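Long-range contacts in 11S globulin subunit beta (Cucurbita maxima, PDB 2E9Q), which serves as a seed storage protein of the 11S globulin family, laid down as a nutrient reservoir: residues 49-53 with 185-189; 82-86 with 159-165; 137-141 with 314-320; 287-291 with 306-310. All coordinates share one frame; numbering follows the deposited sequence. Where two conformers were deposited one is given.

Contact 1. Residues 49-53 with 185-189; sequences EVWDQ and QVERG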
loop_
_atom_site.group_PDB
_atom_site.type_symbol
_atom_site.label_atom_id
_atom_site.label_comp_id
_atom_site.label_asym_id
_atom_site.label_seq_id
_atom_site.Cartn_x
_atom_site.Cartn_y
_atom_site.Cartn_z
ATOM N N GLU A 49 -11.817 -13.432 25.075
ATOM C CA GLU A 49 -12.922 -13.581 24.153
ATOM C C GLU A 49 -12.500 -13.008 22.794
ATOM O O GLU A 49 -11.828 -11.962 22.730
ATOM C CB GLU A 49 -14.141 -12.841 24.696
ATOM C CG GLU A 49 -14.693 -13.437 25.996
ATOM C CD GLU A 49 -15.847 -12.629 26.554
ATOM O OE1 GLU A 49 -15.596 -11.585 27.195
ATOM O OE2 GLU A 49 -17.006 -13.028 26.332
ATOM N N VAL A 50 -12.888 -13.697 21.718
ATOM C CA VAL A 50 -12.537 -13.272 20.364
ATOM C C VAL A 50 -13.746 -13.167 19.445
ATOM O O VAL A 50 -14.615 -14.044 19.451
ATOM C CB VAL A 50 -11.528 -14.246 19.736
ATOM C CG1 VAL A 50 -11.081 -13.732 18.388
ATOM C CG2 VAL A 50 -10.329 -14.419 20.662
ATOM N N TRP A 51 -13.811 -12.091 18.665
ATOM C CA TRP A 51 -14.919 -11.911 17.741
ATOM C C TRP A 51 -14.641 -12.717 16.468
ATOM O O TRP A 51 -13.539 -13.245 16.288
ATOM C CB TRP A 51 -15.133 -10.429 17.416
ATOM C CG TRP A 51 -16.027 -9.714 18.391
ATOM C CD1 TRP A 51 -17.306 -9.275 18.167
ATOM C CD2 TRP A 51 -15.698 -9.320 19.732
ATOM N NE1 TRP A 51 -17.789 -8.625 19.282
ATOM C CE2 TRP A 51 -16.824 -8.638 20.255
ATOM C CE3 TRP A 51 -14.561 -9.476 20.540
ATOM C CZ2 TRP A 51 -16.843 -8.109 21.559
ATOM C CZ3 TRP A 51 -14.581 -8.949 21.837
ATOM C CH2 TRP A 51 -15.718 -8.276 22.331
ATOM N N ASP A 52 -15.638 -12.823 15.599
ATOM C CA ASP A 52 -15.488 -13.616 14.380
ATOM C C ASP A 52 -14.736 -12.906 13.272
ATOM O O ASP A 52 -15.293 -12.074 12.579
ATOM C CB ASP A 52 -16.860 -14.060 13.869
ATOM C CG ASP A 52 -16.762 -14.974 12.654
ATOM O OD1 ASP A 52 -15.741 -15.673 12.496
ATOM O OD2 ASP A 52 -17.720 -15.006 11.864
ATOM N N GLN A 53 -13.465 -13.254 13.113
ATOM C CA GLN A 53 -12.621 -12.656 12.088
ATOM C C GLN A 53 -13.242 -12.808 10.693
ATOM O O GLN A 53 -13.124 -11.907 9.858
ATOM C CB GLN A 53 -11.231 -13.300 12.109
ATOM C CG GLN A 53 -11.264 -14.780 12.464
ATOM C CD GLN A 53 -11.411 -15.008 13.965
ATOM O OE1 GLN A 53 -10.430 -14.953 14.710
ATOM N NE2 GLN A 53 -12.640 -15.246 14.417
ATOM N N GLN A 185 -3.831 -20.828 20.936
ATOM C CA GLN A 185 -4.050 -19.746 19.970
ATOM C C GLN A 185 -5.483 -19.698 19.459
ATOM O O GLN A 185 -5.910 -20.552 18.676
ATOM C CB GLN A 185 -3.085 -19.912 18.791
ATOM C CG GLN A 185 -2.310 -18.648 18.435
ATOM C CD GLN A 185 -1.419 -18.166 19.568
ATOM O OE1 GLN A 185 -0.419 -18.798 19.903
ATOM N NE2 GLN A 185 -1.789 -17.046 20.169
ATOM N N VAL A 186 -6.218 -18.690 19.921
ATOM C CA VAL A 186 -7.615 -18.507 19.549
ATOM C C VAL A 186 -7.826 -17.215 18.765
ATOM O O VAL A 186 -8.903 -16.994 18.204
ATOM C CB VAL A 186 -8.528 -18.485 20.803
ATOM C CG1 VAL A 186 -8.143 -17.321 21.709
ATOM C CG2 VAL A 186 -10.001 -18.388 20.379
ATOM N N GLU A 187 -6.801 -16.364 18.738
ATOM C CA GLU A 187 -6.874 -15.105 18.004
ATOM C C GLU A 187 -7.474 -15.427 16.641
ATOM O O GLU A 187 -8.338 -14.703 16.142
ATOM C CB GLU A 187 -5.477 -14.498 17.833
ATOM C CG GLU A 187 -4.726 -14.303 19.143
ATOM C CD GLU A 187 -4.198 -15.604 19.721
ATOM O OE1 GLU A 187 -3.707 -15.596 20.867
ATOM O OE2 GLU A 187 -4.267 -16.639 19.024
ATOM N N ARG A 188 -7.017 -16.532 16.059
ATOM C CA ARG A 188 -7.506 -17.005 14.766
ATOM C C ARG A 188 -7.525 -18.533 14.786
ATOM O O ARG A 188 -8.012 -19.176 13.851
ATOM C CB ARG A 188 -6.599 -16.510 13.639
ATOM C CG ARG A 188 -6.351 -15.007 13.658
ATOM C CD ARG A 188 -7.650 -14.218 13.577
ATOM N NE ARG A 188 -8.302 -14.327 12.277
ATOM C CZ ARG A 188 -7.979 -13.593 11.221
ATOM N NH1 ARG A 188 -7.009 -12.695 11.309
ATOM N NH2 ARG A 188 -8.641 -13.743 10.079
ATOM N N GLY A 189 -6.982 -19.099 15.862
ATOM C CA GLY A 189 -6.940 -20.544 16.034
ATOM C C GLY A 189 -6.379 -21.328 14.865
ATOM O O GLY A 189 -5.174 -21.335 14.624
#
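The guanidinium of Arg188 has the methylene part of Gln53 laid over one of its faces: Gln53 CB lies 3.4 Å from Arg188 CZ, and CB and CG together lie over the NE side of the group. At its edge, Arg188 NH1 is hydrogen-bonded to the carbonyl of Pro172. The flat end of Gln53 is turned 35° from the guanidinium plane, and the two side chains run past each other in opposite directions. A bend at chi2 (-58°) and another at chi3 (-69°) fold the arginine back toward Gln53. Toward Val50 the contact becomes apolar. Val50 CG2 meets Val186 CG1 at 3.8 Å, while Val50 CG1 rests 3.7 Å from the carbonyl oxygen of Glu187. The Glu187 side chain leaves the interface for a salt bridge with Arg241. Residues 185-189, in the loop after strand 176-178, lie against strand 46-50 and the residues that follow it, in the amino-terminal cupin domain. Strand 46-50 runs antiparallel between strands 39-43 and 63-70; Val186 also touches Arg39 and Ala41 of the first, Gln53 touches Asn64 of the second, and Glu187 packs on strand 176-178.

Contact 2. Residues 82-86 with 159-165; sequences NAPKL and VFADTRN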
loop_
_atom_site.group_PDB
_atom_site.type_symbol
_atom_site.label_atom_id
_atom_site.label_comp_id
_atom_site.label_asym_id
_atom_site.label_seq_id
_atom_site.Cartn_x
_atom_site.Cartn_y
_atom_site.Cartn_z
ATOM N N ASN A 82 1.706 -10.047 14.245
ATOM C CA ASN A 82 1.982 -9.525 12.912
ATOM C C ASN A 82 1.170 -8.293 12.556
ATOM O O ASN A 82 1.340 -7.732 11.485
ATOM C CB ASN A 82 1.726 -10.619 11.870
ATOM C CG ASN A 82 0.265 -11.070 11.833
ATOM O OD1 ASN A 82 -0.419 -11.094 12.858
ATOM N ND2 ASN A 82 -0.206 -11.447 10.653
ATOM N N ALA A 83 0.295 -7.867 13.455
ATOM C CA ALA A 83 -0.542 -6.708 13.198
ATOM C C ALA A 83 -0.475 -5.684 14.325
ATOM O O ALA A 83 -0.294 -6.045 15.484
ATOM C CB ALA A 83 -1.989 -7.156 12.991
ATOM N N PRO A 84 -0.613 -4.389 13.992
ATOM C CA PRO A 84 -0.577 -3.307 14.984
ATOM C C PRO A 84 -1.863 -3.390 15.811
ATOM O O PRO A 84 -2.915 -3.823 15.306
ATOM C CB PRO A 84 -0.573 -2.038 14.132
ATOM C CG PRO A 84 -0.195 -2.501 12.758
ATOM C CD PRO A 84 -0.838 -3.844 12.645
ATOM N N LYS A 85 -1.790 -2.947 17.061
ATOM C CA LYS A 85 -2.946 -2.989 17.938
ATOM C C LYS A 85 -3.148 -1.738 18.767
ATOM O O LYS A 85 -2.200 -1.018 19.110
ATOM C CB LYS A 85 -2.832 -4.160 18.922
ATOM C CG LYS A 85 -2.905 -5.548 18.320
ATOM C CD LYS A 85 -2.519 -6.580 19.373
ATOM C CE LYS A 85 -2.611 -7.999 18.839
ATOM N NZ LYS A 85 -2.401 -9.004 19.921
ATOM N N LEU A 86 -4.406 -1.504 19.093
ATOM C CA LEU A 86 -4.802 -0.421 19.946
ATOM C C LEU A 86 -5.544 -1.204 21.014
ATOM O O LEU A 86 -6.205 -2.206 20.712
ATOM C CB LEU A 86 -5.735 0.535 19.219
ATOM C CG LEU A 86 -5.196 1.927 18.897
ATOM C CD1 LEU A 86 -3.689 1.947 18.732
ATOM C CD2 LEU A 86 -5.899 2.403 17.661
ATOM N N VAL A 159 -9.091 -5.072 22.743
ATOM C CA VAL A 159 -8.006 -5.125 21.776
ATOM C C VAL A 159 -8.430 -5.108 20.312
ATOM O O VAL A 159 -9.057 -6.051 19.829
ATOM C CB VAL A 159 -7.171 -6.387 21.981
ATOM C CG1 VAL A 159 -5.980 -6.394 21.019
ATOM C CG2 VAL A 159 -6.728 -6.483 23.442
ATOM N N PHE A 160 -8.072 -4.034 19.613
ATOM C CA PHE A 160 -8.368 -3.878 18.203
ATOM C C PHE A 160 -7.093 -4.114 17.394
ATOM O O PHE A 160 -6.060 -3.473 17.620
ATOM C CB PHE A 160 -8.915 -2.484 17.944
ATOM C CG PHE A 160 -9.084 -2.157 16.490
ATOM C CD1 PHE A 160 -8.134 -1.389 15.824
ATOM C CD2 PHE A 160 -10.213 -2.589 15.791
ATOM C CE1 PHE A 160 -8.305 -1.047 14.476
ATOM C CE2 PHE A 160 -10.398 -2.254 14.443
ATOM C CZ PHE A 160 -9.442 -1.480 13.783
ATOM N N ALA A 161 -7.169 -5.062 16.468
ATOM C CA ALA A 161 -6.041 -5.413 15.619
ATOM C C ALA A 161 -6.456 -5.272 14.171
ATOM O O ALA A 161 -7.557 -5.675 13.783
ATOM C CB ALA A 161 -5.597 -6.841 15.902
ATOM N N ASP A 162 -5.570 -4.695 13.371
ATOM C CA ASP A 162 -5.842 -4.483 11.960
ATOM C C ASP A 162 -4.824 -5.233 11.116
ATOM O O ASP A 162 -3.645 -4.863 11.066
ATOM C CB ASP A 162 -5.807 -2.987 11.662
ATOM C CG ASP A 162 -5.829 -2.679 10.184
ATOM O OD1 ASP A 162 -6.512 -3.391 9.409
ATOM O OD2 ASP A 162 -5.160 -1.694 9.800
ATOM N N THR A 163 -5.296 -6.288 10.455
ATOM C CA THR A 163 -4.465 -7.144 9.614
ATOM C C THR A 163 -4.202 -6.572 8.235
ATOM O O THR A 163 -3.267 -6.980 7.563
ATOM C CB THR A 163 -5.098 -8.529 9.445
ATOM O OG1 THR A 163 -6.373 -8.395 8.803
ATOM C CG2 THR A 163 -5.301 -9.189 10.802
ATOM N N ARG A 164 -5.035 -5.645 7.789
ATOM C CA ARG A 164 -4.799 -5.041 6.487
ATOM C C ARG A 164 -3.992 -3.780 6.751
ATOM O O ARG A 164 -4.308 -2.695 6.265
ATOM C CB ARG A 164 -6.115 -4.696 5.786
ATOM C CG ARG A 164 -6.822 -5.901 5.186
ATOM C CD ARG A 164 -7.983 -5.458 4.303
ATOM N NE ARG A 164 -8.801 -6.589 3.893
ATOM C CZ ARG A 164 -8.395 -7.551 3.072
ATOM N NH1 ARG A 164 -9.218 -8.544 2.761
ATOM N NH2 ARG A 164 -7.176 -7.514 2.549
ATOM N N ASN A 165 -2.958 -3.932 7.562
ATOM C CA ASN A 165 -2.114 -2.810 7.903
ATOM C C ASN A 165 -0.800 -2.952 7.152
ATOM O O ASN A 165 -0.264 -4.055 7.020
ATOM C CB ASN A 165 -1.864 -2.780 9.412
ATOM C CG ASN A 165 -1.109 -1.537 9.857
ATOM O OD1 ASN A 165 0.108 -1.437 9.695
ATOM N ND2 ASN A 165 -1.837 -0.579 10.411
#
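Leu86 and Phe160 are joined by two backbone hydrogen bonds, Leu86 N to Phe160 O at 3.0 Å and Phe160 N to Leu86 O at 2.8 Å. They form a hydrogen-bonded pair between antiparallel strands 85-91 and 155-162 of the amino-terminal cupin jelly roll. One step along, Lys85 faces Ala161 as a non-hydrogen-bonded pair, and beyond it the grip slackens: Asp162 N reaches Pro84 O in a weak bond of 3.4 Å. A CH...O contact from Lys85 CA to Phe160 O, 3.2 Å, fills in between. Side chains then divide between the sheet's faces. Lys85 and Ala161 share one: Lys85 CG touches Ala161 CB at 3.8 Å, and the extended lysine chain passes on so that its CD meets Val159 CG1 at the same distance. Phe160 and Leu86 occupy the other face, where the Phe160 ring meets that of Phe399 with nearly parallel planes and Leu86 packs on Leu136 and Val138. Past the strand end the chain turns back through an Asx turn, Asp162 OD1 accepting from Arg164 N from above the carboxylate plane. Where the strands part, Ala83 CB sits 3.4 Å from the carbonyl oxygen of Asp162.

Contact 3. Residues 137-141 with 314-320; sequences LVVPA and LPILRQV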
loop_
_atom_site.group_PDB
_atom_site.type_symbol
_atom_site.label_atom_id
_atom_site.label_comp_id
_atom_site.label_asym_id
_atom_site.label_seq_id
_atom_site.Cartn_x
_atom_site.Cartn_y
_atom_site.Cartn_z
ATOM N N LEU A 137 -4.034 2.311 24.769
ATOM C CA LEU A 137 -2.650 1.886 24.653
ATOM C C LEU A 137 -2.342 1.499 23.216
ATOM O O LEU A 137 -3.217 1.037 22.484
ATOM C CB LEU A 137 -2.388 0.686 25.573
ATOM C CG LEU A 137 -2.932 0.865 26.998
ATOM C CD1 LEU A 137 -2.651 -0.373 27.857
ATOM C CD2 LEU A 137 -2.281 2.095 27.616
ATOM N N VAL A 138 -1.088 1.671 22.822
ATOM C CA VAL A 138 -0.665 1.328 21.479
ATOM C C VAL A 138 0.345 0.187 21.531
ATOM O O VAL A 138 1.175 0.122 22.436
ATOM C CB VAL A 138 -0.014 2.552 20.781
ATOM C CG1 VAL A 138 0.571 2.152 19.415
ATOM C CG2 VAL A 138 -1.046 3.658 20.624
ATOM N N VAL A 139 0.261 -0.719 20.564
ATOM C CA VAL A 139 1.202 -1.820 20.485
ATOM C C VAL A 139 1.536 -2.029 19.015
ATOM O O VAL A 139 0.760 -2.637 18.279
ATOM C CB VAL A 139 0.622 -3.132 21.056
ATOM C CG1 VAL A 139 1.683 -4.221 21.020
ATOM C CG2 VAL A 139 0.136 -2.920 22.474
ATOM N N PRO A 140 2.693 -1.511 18.557
ATOM C CA PRO A 140 3.072 -1.679 17.146
ATOM C C PRO A 140 3.256 -3.149 16.818
ATOM O O PRO A 140 3.476 -3.974 17.713
ATOM C CB PRO A 140 4.391 -0.911 17.036
ATOM C CG PRO A 140 4.279 0.135 18.108
ATOM C CD PRO A 140 3.658 -0.649 19.260
ATOM N N ALA A 141 3.181 -3.469 15.532
ATOM C CA ALA A 141 3.353 -4.835 15.075
ATOM C C ALA A 141 4.781 -5.334 15.335
ATOM O O ALA A 141 5.743 -4.589 15.175
ATOM C CB ALA A 141 3.035 -4.920 13.588
ATOM N N LEU A 314 -1.292 12.012 19.447
ATOM C CA LEU A 314 -0.418 10.928 19.840
ATOM C C LEU A 314 0.367 10.547 18.593
ATOM O O LEU A 314 -0.053 9.684 17.814
ATOM C CB LEU A 314 -1.236 9.749 20.368
ATOM C CG LEU A 314 -0.468 8.526 20.899
ATOM C CD1 LEU A 314 0.325 8.898 22.150
ATOM C CD2 LEU A 314 -1.456 7.411 21.220
ATOM N N PRO A 315 1.527 11.204 18.391
ATOM C CA PRO A 315 2.462 11.032 17.273
ATOM C C PRO A 315 2.683 9.601 16.803
ATOM O O PRO A 315 2.800 9.343 15.611
ATOM C CB PRO A 315 3.749 11.648 17.809
ATOM C CG PRO A 315 3.240 12.770 18.643
ATOM C CD PRO A 315 2.093 12.128 19.396
ATOM N N ILE A 316 2.757 8.669 17.738
ATOM C CA ILE A 316 2.995 7.287 17.371
ATOM C C ILE A 316 1.910 6.695 16.440
ATOM O O ILE A 316 2.170 5.759 15.702
ATOM C CB ILE A 316 3.171 6.418 18.647
ATOM C CG1 ILE A 316 3.654 5.022 18.270
ATOM C CG2 ILE A 316 1.882 6.340 19.414
ATOM C CD1 ILE A 316 4.914 5.028 17.465
ATOM N N LEU A 317 0.709 7.256 16.457
ATOM C CA LEU A 317 -0.368 6.753 15.612
ATOM C C LEU A 317 -0.034 6.864 14.124
ATOM O O LEU A 317 -0.514 6.078 13.304
ATOM C CB LEU A 317 -1.658 7.492 15.938
ATOM C CG LEU A 317 -2.081 7.227 17.387
ATOM C CD1 LEU A 317 -3.400 7.904 17.690
ATOM C CD2 LEU A 317 -2.189 5.710 17.602
ATOM N N ARG A 318 0.801 7.840 13.788
ATOM C CA ARG A 318 1.233 8.049 12.418
ATOM C C ARG A 318 1.934 6.779 11.934
ATOM O O ARG A 318 1.826 6.405 10.772
ATOM C CB ARG A 318 2.196 9.240 12.369
ATOM C CG ARG A 318 2.567 9.747 10.976
ATOM C CD ARG A 318 3.775 10.697 11.072
ATOM N NE ARG A 318 4.182 11.266 9.784
ATOM C CZ ARG A 318 5.329 11.916 9.572
ATOM N NH1 ARG A 318 6.202 12.082 10.559
ATOM N NH2 ARG A 318 5.602 12.414 8.373
ATOM N N GLN A 319 2.646 6.103 12.832
ATOM C CA GLN A 319 3.355 4.889 12.459
ATOM C C GLN A 319 2.472 3.646 12.387
ATOM O O GLN A 319 2.703 2.795 11.536
ATOM C CB GLN A 319 4.524 4.622 13.407
ATOM C CG GLN A 319 5.428 3.473 12.934
ATOM C CD GLN A 319 5.171 2.153 13.660
ATOM O OE1 GLN A 319 5.564 1.078 13.188
ATOM N NE2 GLN A 319 4.523 2.231 14.819
ATOM N N VAL A 320 1.482 3.513 13.269
ATOM C CA VAL A 320 0.622 2.332 13.197
ATOM C C VAL A 320 -0.526 2.546 12.212
ATOM O O VAL A 320 -1.127 1.587 11.729
ATOM C CB VAL A 320 0.042 1.924 14.585
ATOM C CG1 VAL A 320 1.156 1.446 15.476
ATOM C CG2 VAL A 320 -0.678 3.074 15.223
HETATM O O HOH W 1 3.181 -1.109 13.391
#
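Val138 sets its two methyls against different parts of segment 314-320. Its CG2 lies 3.8 Å from Leu314 CD2 and equally far from Leu317 CD2, with Ile316 CG2 a little farther at 4.2 Å; its CG1 meets Val320 CG1 tip to tip at 4.0 Å. With CG1 anti to the backbone N (chi1 174°), the branches fork so that CG2 reaches Leu314, Ile316 and Leu317 while CG1 points to Val320. Pro140 continues the apolar surface: Val320 CG1 also touches Pro140 CA, and the Gln319 side chain crosses the proline ring at about a right angle, its NE2 3.8 Å from Pro140 CB. A water links the backbone of Ala141 to the Gln319 side chain, accepting from Ala141 N and donating to Gln319 OE1, each at 3.2 Å. No direct hydrogen bond links the segments. Leu314, Ile316 and Leu317 are presented by a type I turn, Leu317 N bonding to Leu314 O; Val320 follows in helix 317-320. Val320 O accepts from Asn165 ND2, and Val138 pairs through its backbone with Leu286. A short helix of the second cupin domain thereby packs on strand 135-139 of the first, an interdomain joint of the two-cupin 11S globulin fold.

Contact 4. Residues 287-291 with 306-310; sequences KQNIG and ISTAN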
loop_
_atom_site.group_PDB
_atom_site.type_symbol
_atom_site.label_atom_id
_atom_site.label_comp_id
_atom_site.label_asym_id
_atom_site.label_seq_id
_atom_site.Cartn_x
_atom_site.Cartn_y
_atom_site.Cartn_z
ATOM N N LYS A 287 0.608 5.835 24.715
ATOM C CA LYS A 287 -0.741 5.837 25.220
ATOM C C LYS A 287 -1.259 7.246 25.342
ATOM O O LYS A 287 -0.486 8.209 25.316
ATOM C CB LYS A 287 -0.829 5.144 26.583
ATOM C CG LYS A 287 -0.261 5.907 27.775
ATOM C CD LYS A 287 -0.717 5.229 29.075
ATOM C CE LYS A 287 -0.116 5.864 30.322
ATOM N NZ LYS A 287 1.269 5.356 30.605
ATOM N N GLN A 288 -2.581 7.342 25.464
ATOM C CA GLN A 288 -3.303 8.596 25.621
ATOM C C GLN A 288 -4.630 8.243 26.284
ATOM O O GLN A 288 -5.324 7.319 25.849
ATOM C CB GLN A 288 -3.574 9.253 24.266
ATOM C CG GLN A 288 -4.380 10.558 24.365
ATOM C CD GLN A 288 -4.783 11.125 23.008
ATOM O OE1 GLN A 288 -4.096 10.928 22.011
ATOM N NE2 GLN A 288 -5.896 11.852 22.976
ATOM N N ASN A 289 -4.985 8.959 27.341
ATOM C CA ASN A 289 -6.245 8.680 28.009
ATOM C C ASN A 289 -7.321 9.506 27.336
ATOM O O ASN A 289 -7.205 10.731 27.242
ATOM C CB ASN A 289 -6.176 9.044 29.490
ATOM C CG ASN A 289 -7.338 8.475 30.275
ATOM O OD1 ASN A 289 -7.226 7.421 30.900
ATOM N ND2 ASN A 289 -8.464 9.159 30.229
ATOM N N ILE A 290 -8.360 8.837 26.851
ATOM C CA ILE A 290 -9.452 9.527 26.182
ATOM C C ILE A 290 -10.729 9.326 26.977
ATOM O O ILE A 290 -11.837 9.457 26.457
ATOM C CB ILE A 290 -9.626 9.026 24.730
ATOM C CG1 ILE A 290 -9.657 7.496 24.684
ATOM C CG2 ILE A 290 -8.484 9.542 23.873
ATOM C CD1 ILE A 290 -9.733 6.949 23.275
ATOM N N GLY A 291 -10.541 9.018 28.256
ATOM C CA GLY A 291 -11.648 8.809 29.168
ATOM C C GLY A 291 -12.217 10.105 29.722
ATOM O O GLY A 291 -11.964 11.191 29.202
ATOM N N ILE A 306 -17.341 13.379 22.564
ATOM C CA ILE A 306 -16.463 12.460 21.844
ATOM C C ILE A 306 -15.020 12.941 21.981
ATOM O O ILE A 306 -14.713 14.093 21.674
ATOM C CB ILE A 306 -16.824 12.399 20.347
ATOM C CG1 ILE A 306 -18.261 11.891 20.185
ATOM C CG2 ILE A 306 -15.809 11.546 19.602
ATOM C CD1 ILE A 306 -18.758 11.884 18.748
ATOM N N SER A 307 -14.143 12.054 22.441
ATOM C CA SER A 307 -12.735 12.380 22.627
ATOM C C SER A 307 -11.898 11.641 21.600
ATOM O O SER A 307 -12.021 10.418 21.451
ATOM C CB SER A 307 -12.297 11.989 24.032
ATOM O OG SER A 307 -13.106 12.655 24.970
ATOM N N THR A 308 -11.034 12.380 20.913
ATOM C CA THR A 308 -10.209 11.809 19.859
ATOM C C THR A 308 -8.741 11.583 20.187
ATOM O O THR A 308 -8.106 12.357 20.911
ATOM C CB THR A 308 -10.251 12.689 18.602
ATOM O OG1 THR A 308 -11.612 12.973 18.256
ATOM C CG2 THR A 308 -9.557 11.990 17.436
ATOM N N ALA A 309 -8.208 10.507 19.628
ATOM C CA ALA A 309 -6.814 10.157 19.777
ATOM C C ALA A 309 -6.337 9.852 18.365
ATOM O O ALA A 309 -6.637 8.791 17.819
ATOM C CB ALA A 309 -6.663 8.938 20.667
ATOM N N ASN A 310 -5.635 10.802 17.755
ATOM C CA ASN A 310 -5.108 10.602 16.409
ATOM C C ASN A 310 -3.630 10.975 16.433
ATOM O O ASN A 310 -3.087 11.281 17.494
ATOM C CB ASN A 310 -5.876 11.442 15.375
ATOM C CG ASN A 310 -5.957 12.920 15.750
ATOM O OD1 ASN A 310 -5.046 13.470 16.378
ATOM N ND2 ASN A 310 -7.046 13.573 15.348
#
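Gln288 and Ile290 meet Ser307, Thr308 and Ala309 where the chain passes from one cupin domain to the next, strand 287-289 belonging to the sheet of the first and strand 304-309 to that of the second. One hydrogen bond crosses the contact: Gln288 NE2 donates to Thr308 O at 3.1 Å, with an N-H...O angle of 137°. It is an oblique bond, the nitrogen standing 26° from the carbonyl plane. The glutamine reaches across because its chain is extended, with CG opposite the backbone N (chi1 178°), and this brings the flat amide alongside Ala309. There Gln288 OE1 lies 3.5 Å from Ala309 CB. The same oxygen is hydrogen-bonded by Thr313 OG1, so both ends of the amide have a partner, which limits its rotation.

Strand 287-289 is an edge strand, within this chain, of the seven-stranded sheet of the amino-terminal cupin domain, pairing through Gln288 with Leu136; strand 304-309 pairs with strand 323-329 in the corresponding sheet of the second domain. Between these two strands side chains do the joining, as backbone pairing goes to the neighbours on each sheet. Ile290 supplies the apolar part: its CG2 packs 3.7 Å from Ala309 CB, and its CB stands 4.0 Å from Ser307 CB. Ser307 CB also approaches the carbonyl oxygen of Ile290, at 3.5 Å. The far side of strand 304-309 faces other company, for the Thr308 side chain points away from segment 287-291 and comes within about 5 Å of the side chain of Arg447, a magnesium-binding residue.

Contacts 1 and 2 lie wholly within the first cupin domain, whereas contacts 3 and 4 tie it to the second. All four reach the seven-stranded sheet of the first domain. Contact 2 is the one held by strand-to-strand backbone bonds and is buried, nearest the chain's centre; contact 1, also buried, relies on a loop, with an arginine face and a valine pair. Contact 3 is only partly buried, apolar inside and bridged by a water at its margin; contact 4 is mostly buried and mixes one amide bond with packing. Contacts 2 and 3 use neighbouring strands of that sheet, Lys85 N bonding to Val139 O, and Leu314 of contact 3 packs on Lys287 and Gln288 of contact 4.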